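Acyl-CoA dehydrogenase (Bacillus anthracis, PDB 3OWA) binds FAD and probably catalyses the alpha,beta-dehydrogenation of acyl-CoA thioesters, with the flavin taking up the electrons. Local coordinates at residues A[15-20]-A[502-507]; A[364-369]-A[409-414]; A[414-419]-A[492-497]. All blocks are in the same frame, centred on the assembly; numbering follows the deposited sequence.

Contact 1 of 3, residues A[15-20]-A[502-507]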
# COMPACT_ATOMS: atom_id res chain seq x y z
N GLY A 15 -29.04 5.59 -2.69
CA GLY A 15 -28.59 5.41 -4.07
C GLY A 15 -29.08 6.46 -5.05
O GLY A 15 -28.70 6.45 -6.21
N SER A 16 -29.91 7.39 -4.58
CA SER A 16 -30.49 8.39 -5.48
C SER A 16 -29.49 9.44 -5.94
O SER A 16 -29.69 10.07 -6.99
CB SER A 16 -31.77 9.03 -4.89
OG SER A 16 -31.52 9.81 -3.73
N PHE A 17 -28.40 9.62 -5.19
CA PHE A 17 -27.33 10.52 -5.61
C PHE A 17 -26.86 10.23 -7.05
O PHE A 17 -26.34 11.10 -7.72
CB PHE A 17 -26.13 10.47 -4.65
CG PHE A 17 -25.39 9.14 -4.66
CD1 PHE A 17 -24.37 8.90 -5.58
CD2 PHE A 17 -25.72 8.14 -3.75
CE1 PHE A 17 -23.69 7.67 -5.59
CE2 PHE A 17 -25.04 6.92 -3.74
CZ PHE A 17 -24.03 6.68 -4.67
N LEU A 18 -27.03 8.99 -7.50
CA LEU A 18 -26.56 8.59 -8.81
C LEU A 18 -27.40 9.18 -9.96
O LEU A 18 -26.93 9.25 -11.11
CB LEU A 18 -26.56 7.07 -8.91
CG LEU A 18 -26.18 6.49 -10.28
CD1 LEU A 18 -24.82 7.01 -10.75
CD2 LEU A 18 -26.21 4.95 -10.28
N VAL A 19 -28.61 9.61 -9.64
CA VAL A 19 -29.65 9.87 -10.64
C VAL A 19 -30.35 11.23 -10.43
O VAL A 19 -31.01 11.74 -11.34
CB VAL A 19 -30.66 8.69 -10.64
CG1 VAL A 19 -32.03 9.11 -11.02
CG2 VAL A 19 -30.18 7.57 -11.53
N ASP A 20 -30.20 11.82 -9.25
CA ASP A 20 -30.88 13.06 -8.92
C ASP A 20 -29.87 14.13 -8.58
O ASP A 20 -28.76 13.83 -8.15
CB ASP A 20 -31.84 12.86 -7.74
CG ASP A 20 -33.05 11.99 -8.10
OD1 ASP A 20 -33.47 11.99 -9.28
OD2 ASP A 20 -33.59 11.31 -7.19
N ASN A 502 -16.12 6.92 -6.54
CA ASN A 502 -15.49 8.20 -6.84
C ASN A 502 -16.50 9.31 -6.98
O ASN A 502 -16.30 10.40 -6.47
CB ASN A 502 -14.62 8.11 -8.09
CG ASN A 502 -13.22 7.63 -7.78
OD1 ASN A 502 -12.82 7.51 -6.62
ND2 ASN A 502 -12.47 7.33 -8.81
N LEU A 503 -17.61 9.01 -7.65
CA LEU A 503 -18.70 9.97 -7.79
C LEU A 503 -19.29 10.47 -6.44
O LEU A 503 -19.47 11.68 -6.24
CB LEU A 503 -19.78 9.39 -8.72
CG LEU A 503 -21.11 10.10 -8.59
CD1 LEU A 503 -21.06 11.34 -9.46
CD2 LEU A 503 -22.28 9.18 -8.94
N TYR A 504 -19.56 9.54 -5.54
CA TYR A 504 -20.07 9.85 -4.20
C TYR A 504 -19.10 10.73 -3.39
O TYR A 504 -19.50 11.68 -2.72
CB TYR A 504 -20.40 8.55 -3.42
CG TYR A 504 -21.16 8.75 -2.13
CD1 TYR A 504 -22.38 9.44 -2.12
CD2 TYR A 504 -20.67 8.25 -0.93
CE1 TYR A 504 -23.10 9.63 -0.94
CE2 TYR A 504 -21.38 8.43 0.26
CZ TYR A 504 -22.60 9.12 0.24
OH TYR A 504 -23.29 9.30 1.42
N ALA A 505 -17.82 10.40 -3.43
CA ALA A 505 -16.83 11.22 -2.74
C ALA A 505 -16.72 12.63 -3.37
O ALA A 505 -16.66 13.64 -2.65
CB ALA A 505 -15.47 10.52 -2.74
N MSE A 506 -16.70 12.69 -4.70
CA MSE A 506 -16.63 13.98 -5.43
C MSE A 506 -17.81 14.86 -5.09
O MSE A 506 -17.64 16.02 -4.75
CB MSE A 506 -16.64 13.76 -6.93
CG MSE A 506 -15.35 13.24 -7.50
SE MSE A 506 -15.59 12.90 -9.39
CE MSE A 506 -15.90 14.71 -10.00
N GLU A 507 -19.02 14.32 -5.21
CA GLU A 507 -20.24 15.09 -4.91
C GLU A 507 -20.29 15.56 -3.45
O GLU A 507 -20.69 16.69 -3.16
CB GLU A 507 -21.48 14.28 -5.26
CG GLU A 507 -22.80 15.02 -5.02
CD GLU A 507 -24.06 14.17 -5.28
OE1 GLU A 507 -24.95 14.64 -6.02
OE2 GLU A 507 -24.18 13.03 -4.74

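Contact 2 of 3, residues A[364-369]-A[409-414]. With FAD (flavin-adenine dinucleotide), chain E.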
# COMPACT_ATOMS: atom_id res chain seq x y z
N ASN A 364 -18.42 4.05 1.77
CA ASN A 364 -17.64 4.68 2.85
C ASN A 364 -16.60 3.73 3.36
O ASN A 364 -15.45 4.11 3.59
CB ASN A 364 -18.55 5.04 4.02
CG ASN A 364 -19.41 6.28 3.78
OD1 ASN A 364 -19.20 7.08 2.85
ND2 ASN A 364 -20.39 6.44 4.65
N LYS A 365 -16.99 2.48 3.53
CA LYS A 365 -16.07 1.51 4.05
C LYS A 365 -14.86 1.30 3.13
O LYS A 365 -13.71 1.31 3.59
CB LYS A 365 -16.78 0.19 4.34
CG LYS A 365 -15.94 -0.81 5.13
CD LYS A 365 -15.18 -1.76 4.24
CE LYS A 365 -14.19 -2.54 5.04
NZ LYS A 365 -13.49 -3.61 4.26
N VAL A 366 -15.11 1.11 1.83
CA VAL A 366 -14.05 0.89 0.88
C VAL A 366 -13.25 2.18 0.70
O VAL A 366 -12.01 2.17 0.71
CB VAL A 366 -14.57 0.44 -0.52
CG1 VAL A 366 -13.38 0.37 -1.52
CG2 VAL A 366 -15.30 -0.89 -0.43
N PHE A 367 -13.96 3.29 0.55
CA PHE A 367 -13.24 4.54 0.26
C PHE A 367 -12.41 4.96 1.47
O PHE A 367 -11.26 5.32 1.32
CB PHE A 367 -14.22 5.64 -0.11
CG PHE A 367 -13.57 6.89 -0.62
CD1 PHE A 367 -13.22 7.00 -1.95
CD2 PHE A 367 -13.36 7.98 0.22
CE1 PHE A 367 -12.62 8.16 -2.44
CE2 PHE A 367 -12.76 9.14 -0.25
CZ PHE A 367 -12.40 9.25 -1.58
N GLY A 368 -12.99 4.89 2.66
CA GLY A 368 -12.26 5.26 3.89
C GLY A 368 -11.06 4.37 4.15
O GLY A 368 -9.97 4.84 4.48
N SER A 369 -11.24 3.06 4.02
CA SER A 369 -10.11 2.17 4.30
C SER A 369 -8.96 2.39 3.30
O SER A 369 -7.79 2.30 3.66
CB SER A 369 -10.60 0.72 4.32
OG SER A 369 -11.14 0.33 3.03
N GLY A 409 -16.51 -7.20 5.53
CA GLY A 409 -16.62 -7.51 4.09
C GLY A 409 -15.32 -7.02 3.46
O GLY A 409 -14.92 -5.86 3.66
N THR A 410 -14.61 -7.90 2.73
CA THR A 410 -13.37 -7.46 2.08
C THR A 410 -13.77 -6.36 1.11
O THR A 410 -14.91 -6.33 0.66
CB THR A 410 -12.74 -8.57 1.30
OG1 THR A 410 -13.66 -8.99 0.30
CG2 THR A 410 -12.45 -9.79 2.23
N ASN A 411 -12.85 -5.45 0.77
CA ASN A 411 -13.21 -4.45 -0.20
C ASN A 411 -13.67 -5.03 -1.55
O ASN A 411 -14.46 -4.41 -2.28
CB ASN A 411 -12.09 -3.45 -0.38
CG ASN A 411 -11.95 -2.55 0.82
OD1 ASN A 411 -12.75 -2.63 1.76
ND2 ASN A 411 -10.96 -1.66 0.81
N GLU A 412 -13.21 -6.24 -1.88
CA GLU A 412 -13.70 -6.87 -3.14
C GLU A 412 -15.21 -7.13 -3.02
O GLU A 412 -15.98 -6.87 -3.95
CB GLU A 412 -12.99 -8.21 -3.41
CG GLU A 412 -11.48 -8.06 -3.76
CD GLU A 412 -10.64 -7.55 -2.59
OE1 GLU A 412 -9.82 -6.61 -2.79
OE2 GLU A 412 -10.80 -8.09 -1.46
N ILE A 413 -15.62 -7.74 -1.91
CA ILE A 413 -17.01 -8.11 -1.75
C ILE A 413 -17.88 -6.84 -1.70
O ILE A 413 -18.93 -6.76 -2.36
CB ILE A 413 -17.22 -9.01 -0.49
CG1 ILE A 413 -16.66 -10.43 -0.74
CG2 ILE A 413 -18.70 -9.02 -0.06
CD1 ILE A 413 -17.43 -11.25 -1.77
N ASN A 414 -17.42 -5.86 -0.92
CA ASN A 414 -18.09 -4.56 -0.84
C ASN A 414 -18.24 -3.88 -2.20
O ASN A 414 -19.25 -3.23 -2.43
CB ASN A 414 -17.33 -3.63 0.09
CG ASN A 414 -17.75 -3.78 1.53
OD1 ASN A 414 -17.10 -4.45 2.31
ND2 ASN A 414 -18.86 -3.15 1.88
PA FAD E . -11.96 -15.16 2.46
O1A FAD E . -11.39 -16.55 2.42
O2A FAD E . -13.44 -15.06 2.58
O5B FAD E . -11.47 -14.32 1.22
C5B FAD E . -10.19 -14.47 0.63
C4B FAD E . -10.08 -13.62 -0.63
O4B FAD E . -11.02 -14.05 -1.62
C3B FAD E . -10.37 -12.15 -0.33
O3B FAD E . -9.59 -11.29 -1.15
C2B FAD E . -11.80 -12.03 -0.77
O2B FAD E . -12.14 -10.73 -1.14
C1B FAD E . -11.83 -12.95 -1.97
N9A FAD E . -13.19 -13.40 -2.26
C8A FAD E . -14.03 -14.10 -1.43
N7A FAD E . -15.20 -14.32 -2.06
C5A FAD E . -15.11 -13.79 -3.30
C6A FAD E . -16.02 -13.74 -4.39
N6A FAD E . -17.20 -14.37 -4.35
N1A FAD E . -15.62 -13.10 -5.53
C2A FAD E . -14.35 -12.53 -5.63
N3A FAD E . -13.45 -12.61 -4.57
C4A FAD E . -13.83 -13.21 -3.42
N1 FAD E . -15.47 -11.89 12.31
C2 FAD E . -16.48 -11.82 13.23
O2 FAD E . -17.58 -12.27 12.98
N3 FAD E . -16.30 -11.23 14.47
C4 FAD E . -15.10 -10.72 14.84
O4 FAD E . -15.00 -10.19 15.96
C4X FAD E . -14.06 -10.78 13.91
N5 FAD E . -12.81 -10.30 14.27
C5X FAD E . -11.75 -10.41 13.39
C6 FAD E . -10.50 -9.91 13.79
C7 FAD E . -9.41 -10.04 12.93
C7M FAD E . -8.06 -9.52 13.36
C8 FAD E . -9.61 -10.66 11.68
C8M FAD E . -8.52 -10.84 10.67
C9 FAD E . -10.87 -11.11 11.27
C9A FAD E . -11.94 -10.99 12.11
N10 FAD E . -13.20 -11.43 11.72
C10 FAD E . -14.24 -11.37 12.63
C1' FAD E . -13.40 -12.14 10.38
C2' FAD E . -13.16 -11.26 9.15
O2' FAD E . -13.92 -10.07 9.07
C3' FAD E . -12.89 -12.17 7.78
O3' FAD E . -11.51 -12.19 7.72
C4' FAD E . -13.42 -11.70 6.67
O4' FAD E . -14.82 -11.60 6.91
C5' FAD E . -13.07 -12.33 5.32
O5' FAD E . -12.96 -13.72 5.51
P FAD E . -11.65 -14.55 5.20
O1P FAD E . -10.55 -13.91 6.01
O2P FAD E . -11.90 -16.00 5.52
O3P FAD E . -11.29 -14.31 3.67

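Contact 3 of 3, residues A[414-419]-A[492-497]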
# COMPACT_ATOMS: atom_id res chain seq x y z
N ASN A 414 -17.42 -5.86 -0.92
CA ASN A 414 -18.09 -4.56 -0.84
C ASN A 414 -18.24 -3.88 -2.20
O ASN A 414 -19.25 -3.23 -2.43
CB ASN A 414 -17.33 -3.63 0.09
CG ASN A 414 -17.75 -3.78 1.53
OD1 ASN A 414 -17.10 -4.45 2.31
ND2 ASN A 414 -18.86 -3.15 1.88
N ARG A 415 -17.25 -4.02 -3.08
CA ARG A 415 -17.34 -3.50 -4.43
C ARG A 415 -18.32 -4.28 -5.29
O ARG A 415 -19.11 -3.69 -6.01
CB ARG A 415 -15.97 -3.47 -5.14
CG ARG A 415 -15.08 -2.29 -4.69
CD ARG A 415 -13.64 -2.48 -5.21
NE ARG A 415 -12.92 -1.20 -5.23
CZ ARG A 415 -11.83 -0.93 -4.52
NH1 ARG A 415 -11.25 0.27 -4.62
NH2 ARG A 415 -11.29 -1.86 -3.73
N LEU A 416 -18.26 -5.61 -5.21
CA LEU A 416 -19.09 -6.46 -6.04
C LEU A 416 -20.59 -6.30 -5.78
O LEU A 416 -21.39 -6.49 -6.67
CB LEU A 416 -18.72 -7.93 -5.86
CG LEU A 416 -17.37 -8.34 -6.40
CD1 LEU A 416 -17.11 -9.75 -5.89
CD2 LEU A 416 -17.41 -8.31 -7.94
N ILE A 417 -20.95 -5.94 -4.56
CA ILE A 417 -22.36 -5.83 -4.24
C ILE A 417 -22.99 -4.50 -4.65
O ILE A 417 -24.22 -4.43 -4.78
CB ILE A 417 -22.66 -6.13 -2.75
CG1 ILE A 417 -22.01 -5.07 -1.84
CG2 ILE A 417 -22.23 -7.56 -2.40
CD1 ILE A 417 -22.08 -5.46 -0.36
N VAL A 418 -22.17 -3.47 -4.84
CA VAL A 418 -22.70 -2.17 -5.22
C VAL A 418 -23.57 -2.14 -6.53
O VAL A 418 -24.72 -1.66 -6.50
CB VAL A 418 -21.60 -1.05 -5.19
CG1 VAL A 418 -22.08 0.21 -5.95
CG2 VAL A 418 -21.25 -0.69 -3.75
N PRO A 419 -23.04 -2.63 -7.66
CA PRO A 419 -23.91 -2.55 -8.86
C PRO A 419 -25.21 -3.33 -8.74
O PRO A 419 -26.24 -2.83 -9.19
CB PRO A 419 -23.05 -3.16 -9.96
CG PRO A 419 -21.62 -2.99 -9.46
CD PRO A 419 -21.72 -3.19 -7.99
N ILE A 492 -15.67 -5.98 -14.47
CA ILE A 492 -16.60 -4.93 -14.87
C ILE A 492 -17.38 -4.37 -13.68
O ILE A 492 -17.52 -3.15 -13.55
CB ILE A 492 -17.58 -5.43 -16.00
CG1 ILE A 492 -16.87 -5.47 -17.35
CG2 ILE A 492 -18.85 -4.59 -16.09
CD1 ILE A 492 -17.71 -6.19 -18.43
N LEU A 493 -17.90 -5.26 -12.83
CA LEU A 493 -18.67 -4.86 -11.64
C LEU A 493 -17.84 -3.93 -10.75
O LEU A 493 -18.35 -2.95 -10.21
CB LEU A 493 -19.15 -6.08 -10.82
CG LEU A 493 -20.17 -7.01 -11.49
CD1 LEU A 493 -20.37 -8.28 -10.67
CD2 LEU A 493 -21.50 -6.29 -11.70
N VAL A 494 -16.56 -4.25 -10.61
CA VAL A 494 -15.66 -3.47 -9.76
C VAL A 494 -15.38 -2.09 -10.38
O VAL A 494 -15.28 -1.09 -9.67
CB VAL A 494 -14.38 -4.27 -9.49
CG1 VAL A 494 -13.26 -3.35 -8.99
CG2 VAL A 494 -14.68 -5.34 -8.46
N ASN A 495 -15.28 -2.02 -11.72
CA ASN A 495 -15.16 -0.72 -12.41
C ASN A 495 -16.35 0.20 -12.15
O ASN A 495 -16.19 1.40 -11.91
CB ASN A 495 -14.96 -0.88 -13.94
CG ASN A 495 -13.59 -1.42 -14.30
OD1 ASN A 495 -12.64 -1.30 -13.52
ND2 ASN A 495 -13.49 -2.03 -15.47
N ILE A 496 -17.54 -0.39 -12.19
CA ILE A 496 -18.77 0.35 -11.98
C ILE A 496 -18.79 0.81 -10.52
O ILE A 496 -19.07 1.97 -10.25
CB ILE A 496 -20.01 -0.52 -12.33
CG1 ILE A 496 -20.07 -0.76 -13.85
CG2 ILE A 496 -21.29 0.13 -11.83
CD1 ILE A 496 -20.93 -1.90 -14.23
N ALA A 497 -18.48 -0.11 -9.61
CA ALA A 497 -18.40 0.21 -8.18
C ALA A 497 -17.40 1.32 -7.90
O ALA A 497 -17.68 2.19 -7.08
CB ALA A 497 -18.08 -1.04 -7.37

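Contact 1 of 3, residues A[15-20]-A[502-507]
F17 and Y504 bring their CA atoms to 7.4 Å where one 3-10 turn, residues 16-18, lies against helix 490-520. The turn belongs to the N-terminal loop ahead of helix 35-52, and the helix to the C-terminal helical part of the acyl-CoA dehydrogenase fold. S16 O closes the turn by accepting from both V19 N and D20 N, whereas no hydrogen bond joins the two segments. F17 carries the contact: its CB points at helix 490-520, and its ring meets both L503 and Y504. Y504 CD1 lies 3.8 Å above the F17 ring plane, over the centre, and the two rings form an oblique pair with planes 42° apart. On the opposite face sits G15 O, offset toward the rim. L503 CD2 comes in at the ring edge, in plane, 3.9 Å from F17 CE1. The same methyl carbon also meets L18 CD1 at 3.8 Å, which ties both apolar residues of the turn to one leucine branch. Y504 OH is hydrogen-bonded to T328. The carboxylate of E507 is held in salt bridges by R327 through OE2 and by K468 through OE1; K468 also bonds to D20 O. At the end of its extended chain, E507 OE2 rests 3.2 Å from F17 CB.

Contact 2 of 3, residues A[364-369]-A[409-414]
K365 and N411 meet in the tightly packed half of this contact, where helix 358-383 runs past the start of helix 411-427. The lysine chain bends at chi2 (-93°), which places CD beside N411 OD1. Beyond it NZ bonds to that oxygen at 2.8 Å, tilted 29° from the carbonyl plane, and to G409 O at 2.7 Å, nearly along the C=O axis. F407 O is a further acceptor, so the buried ammonium group is gripped by three carbonyl oxygens. The other end of the N411 amide is fixed as well: ND2 donates in the amide plane to S369 OG, 3.0 Å away and nearly straight at 164°. Bonds at both OD1 and ND2 hold the amide against rotation. Beside it V366 CG2 packs on N414 CB at 3.4 Å, the two side chains passing alongside and pointing opposite ways. T410 is the N-cap of helix 411-427, its OG1 accepting from I413 N, and this helix start forms part of the FAD site of the acyl-CoA dehydrogenase fold. On this far side T410, E412 and the partly exposed I413 make almost no contact with segment 364-369 and face the cofactor instead. T410 OG1 donates to the O2B hydroxyl of the adenosine ribose of FAD at 2.7 Å, and O2B donates in turn to E412 OE2. I413 CD1 touches the adenine at C5A, 3.8 Å away. E412 OE1 forms a salt bridge with K310 and OE2 a hydrogen bond with Q381, both of the second subunit.

Contact 3 of 3, residues A[414-419]-A[492-497]
R415 and A497 meet where segments 414-419 and 492-497, on helices 411-427 and 490-520, cross at 82°, their axes 7.7 Å apart. The backbones come close because A497 is small: its CB rests 3.2 Å from R415 O, the carbonyl oxygen that also accepts from V418 N, and touches R415 CB and V418 CB as well. A second contact of side chain with backbone is made by P419, whose CG lies 3.4 Å from L493 O. That oxygen is already bonded to A497 N within its own helix. P419 N has no bond to the turn before, and helix 411-427 is kinked at this residue.

Apolar packing accounts for most of the rest. The proline ring has L493 and I496 as neighbours, with CB 3.9 Å from L493 CD2 and CG 3.9 Å from I496 CG2. L416 reaches across with its CD2 branch, 4.0 Å from L493 CD1 and also against V494 CG2, the L416 and L493 side chains crossing at about a right angle.

Charge enters only through R415. Its CD is anti to CA (chi2 169°), which carries it past V494 CG1 at 3.9 Å, and the chain stays extended as far as NE. The guanidinium group is then bound by acids outside the two segments: NE forms a salt bridge with D498, the residue after A497, and NH1 one with E370 of helix 358-383.

L416 also touches FAD, and both L416 and V494 pack on L306 of the second subunit. The crossing is thus a near-perpendicular helix-helix packing in the C-terminal helical part of the acyl-CoA dehydrogenase fold, at the border of the cofactor pocket and the subunit interface.

All three contacts are buried; the centre of contact 2 lies nearest the chain centre, about 7 Å away, against about 16 Å for the centres of the other two. Contacts 1 and 3 both use helix 490-520, and contacts 2 and 3 share N414 and helix 411-427. Contact 2 touches each of the others: F367 CZ packs 3.5 Å from A505 CB of contact 1, and V366 CG1 lies 3.6 Å from R415 CZ of contact 3. Contacts 2 and 3 also reach FAD and the second subunit, whereas contact 1 stays within one chain. Hydrogen bonds cross between the segments in contact 2 alone; contact 1 relies on aromatic and aliphatic packing, contact 3 mainly on aliphatic packing.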